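Local coordinates for hypothetical protein (Staphylococcus aureus subsp. aureus, PDB 2IL5) that is of unknown function but belongs to the Hsp90 ATPase activator homologue family and has a fold of the Bet v 1-like kind, at residues His152-Glu155 with Leu156-Lys160. Numbering follows the deposited sequence.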
ATOM      1  N   HIS A 152      10.911   1.191   2.929  1.00 46.48           N
ATOM      2  CA  HIS A 152      10.928   2.520   3.540  1.00 45.51           C
ATOM      3  C   HIS A 152       9.649   3.311   3.237  1.00 44.56           C
ATOM      4  O   HIS A 152       9.080   3.895   4.110  1.00 43.66           O
ATOM      5  CB  HIS A 152      12.176   3.273   3.074  1.00 45.93           C
ATOM      6  CG  HIS A 152      12.263   4.681   3.577  1.00 49.70           C
ATOM      7  ND1 HIS A 152      12.597   4.988   4.883  1.00 52.98           N
ATOM      8  CD2 HIS A 152      12.060   5.868   2.952  1.00 50.57           C
ATOM      9  CE1 HIS A 152      12.619   6.301   5.035  1.00 51.65           C
ATOM     10  NE2 HIS A 152      12.293   6.858   3.880  1.00 52.16           N
ATOM     11  N   GLY A 153       9.184   3.291   1.995  1.00 44.62           N
ATOM     12  CA  GLY A 153       7.976   4.011   1.633  1.00 44.31           C
ATOM     13  C   GLY A 153       6.735   3.473   2.325  1.00 44.76           C
ATOM     14  O   GLY A 153       5.885   4.257   2.733  1.00 45.47           O
ATOM     15  N   PHE A 154       6.632   2.147   2.475  1.00 44.37           N
ATOM     16  CA  PHE A 154       5.525   1.559   3.226  1.00 44.82           C
ATOM     17  C   PHE A 154       5.574   1.787   4.739  1.00 44.84           C
ATOM     18  O   PHE A 154       4.534   2.033   5.331  1.00 44.97           O
ATOM     19  CB  PHE A 154       5.346   0.056   2.926  1.00 44.18           C
ATOM     20  CG  PHE A 154       4.705  -0.212   1.613  1.00 45.47           C
ATOM     21  CD1 PHE A 154       3.401   0.214   1.360  1.00 44.51           C
ATOM     22  CD2 PHE A 154       5.408  -0.875   0.607  1.00 45.06           C
ATOM     23  CE1 PHE A 154       2.795  -0.039   0.116  1.00 45.78           C
ATOM     24  CE2 PHE A 154       4.812  -1.125  -0.625  1.00 46.62           C
ATOM     25  CZ  PHE A 154       3.497  -0.707  -0.866  1.00 44.77           C
ATOM     26  N   GLU A 155       6.753   1.669   5.350  1.00 45.55           N
ATOM     27  CA  GLU A 155       6.955   2.064   6.750  1.00 46.62           C
ATOM     28  C   GLU A 155       6.456   3.464   7.012  1.00 46.64           C
ATOM     29  O   GLU A 155       5.780   3.690   8.026  1.00 46.56           O
ATOM     30  CB  GLU A 155       8.422   2.025   7.172  1.00 46.59           C
ATOM     31  CG  GLU A 155       9.081   0.653   7.269  1.00 52.40           C
ATOM     32  CD  GLU A 155       8.425  -0.318   8.240  1.00 56.93           C
ATOM     33  OE1 GLU A 155       7.735   0.134   9.164  1.00 61.71           O
ATOM     34  OE2 GLU A 155       8.630  -1.543   8.097  1.00 58.90           O
ATOM     35  N   LEU A 156       6.820   4.414   6.137  1.00 46.78           N
ATOM     36  CA  LEU A 156       6.428   5.827   6.324  1.00 46.82           C
ATOM     37  C   LEU A 156       4.930   5.966   6.216  1.00 46.65           C
ATOM     38  O   LEU A 156       4.333   6.759   6.935  1.00 46.83           O
ATOM     39  CB  LEU A 156       7.056   6.761   5.294  1.00 45.91           C
ATOM     40  CG  LEU A 156       8.429   7.372   5.409  1.00 47.08           C
ATOM     41  CD1 LEU A 156       8.762   8.062   4.083  1.00 46.49           C
ATOM     42  CD2 LEU A 156       8.506   8.330   6.561  1.00 44.14           C
HETATM   43  N   MSE A 157       4.339   5.186   5.306  1.00 46.89           N
HETATM   44  CA  MSE A 157       2.876   5.118   5.134  1.00 47.20           C
HETATM   45  C   MSE A 157       2.104   4.555   6.325  1.00 46.88           C
HETATM   46  O   MSE A 157       1.022   5.032   6.644  1.00 46.20           O
HETATM   47  CB  MSE A 157       2.529   4.246   3.942  1.00 46.92           C
HETATM   48  CG  MSE A 157       2.177   5.011   2.714  1.00 49.30           C
HETATM   49 SE   MSE A 157       1.655   3.722   1.350  0.70 51.09          SE
HETATM   50  CE  MSE A 157       3.312   3.798   0.398  1.00 45.78           C
ATOM     51  N   PHE A 158       2.626   3.478   6.911  1.00 46.65           N
ATOM     52  CA  PHE A 158       1.933   2.815   7.994  1.00 46.74           C
ATOM     53  C   PHE A 158       2.057   3.650   9.252  1.00 47.04           C
ATOM     54  O   PHE A 158       1.190   3.605  10.117  1.00 47.02           O
ATOM     55  CB  PHE A 158       2.504   1.430   8.254  1.00 45.64           C
ATOM     56  CG  PHE A 158       2.377   0.506   7.104  1.00 46.91           C
ATOM     57  CD1 PHE A 158       1.325   0.625   6.191  1.00 45.52           C
ATOM     58  CD2 PHE A 158       3.288  -0.519   6.934  1.00 45.48           C
ATOM     59  CE1 PHE A 158       1.203  -0.263   5.125  1.00 45.94           C
ATOM     60  CE2 PHE A 158       3.143  -1.389   5.887  1.00 46.41           C
ATOM     61  CZ  PHE A 158       2.104  -1.253   4.976  1.00 44.04           C
ATOM     62  N   ASP A 159       3.140   4.394   9.384  1.00 47.75           N
ATOM     63  CA  ASP A 159       3.211   5.168  10.591  1.00 48.96           C
ATOM     64  C   ASP A 159       2.381   6.475  10.502  1.00 47.67           C
ATOM     65  O   ASP A 159       1.789   6.925  11.478  1.00 46.30           O
ATOM     66  CB  ASP A 159       4.593   5.134  11.307  1.00 50.41           C
ATOM     67  CG  ASP A 159       5.691   5.887  10.605  1.00 55.44           C
ATOM     68  OD1 ASP A 159       5.468   6.993  10.062  1.00 63.84           O
ATOM     69  OD2 ASP A 159       6.847   5.406  10.690  1.00 60.10           O
ATOM     70  N   LYS A 160       2.222   6.967   9.279  1.00 46.65           N
ATOM     71  CA  LYS A 160       1.164   7.911   8.974  1.00 45.91           C
ATOM     72  C   LYS A 160      -0.256   7.352   9.201  1.00 46.02           C
ATOM     73  O   LYS A 160      -1.083   7.989   9.831  1.00 46.32           O
ATOM     74  CB  LYS A 160       1.326   8.380   7.553  1.00 45.81           C
ATOM     75  CG  LYS A 160       0.394   9.469   7.168  1.00 46.29           C
ATOM     76  CD  LYS A 160       1.167  10.610   6.564  1.00 49.63           C
ATOM     77  CE  LYS A 160       1.546  10.439   5.105  1.00 49.21           C
ATOM     78  NZ  LYS A 160       2.266  11.752   4.782  1.00 54.85           N
TER
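Phe-154 meets both Met-157 and Phe-158 within two turns of the long helix 136-166, which in this Bet v 1-like fold lies against the antiparallel sheet. Regular i to i+4 backbone bonds define the helix here: Phe-158 N donates to Phe-154 O at 2.9 Å, and three equivalent bonds run from Leu-156, Met-157 and Asp-159. Among the polar side chains, Glu-155 reaches sheet strand 12-22, where OE1 forms a salt bridge with Lys-20.

On the outer side, Leu-156 CG lies over one face of the His-152 imidazole, near its rim, while Leu-156 CD1 approaches His-152 NE2 at 3.7 Å.

The Phe-154 and Phe-158 rings are nearly parallel, with planes only 24° apart, but slid so far, centroids 6.0 Å from each other, that they do not form a stack. Both rings instead meet Phe-122 of the sheet, edge-to-face in the case of Phe-158. The Met-aromatic contact is oblique: selenium of selenomethionine Met-157 sits 4.9 Å from the Phe-154 centroid, 60° off the ring normal. A bend at chi3 (-102°) turns the methyl back, bringing Met-157 CE to 3.7 Å from Phe-154 CD1. Phe-154 O lies over one face of the Phe-158 ring, 3.2 Å from Phe-158 CG.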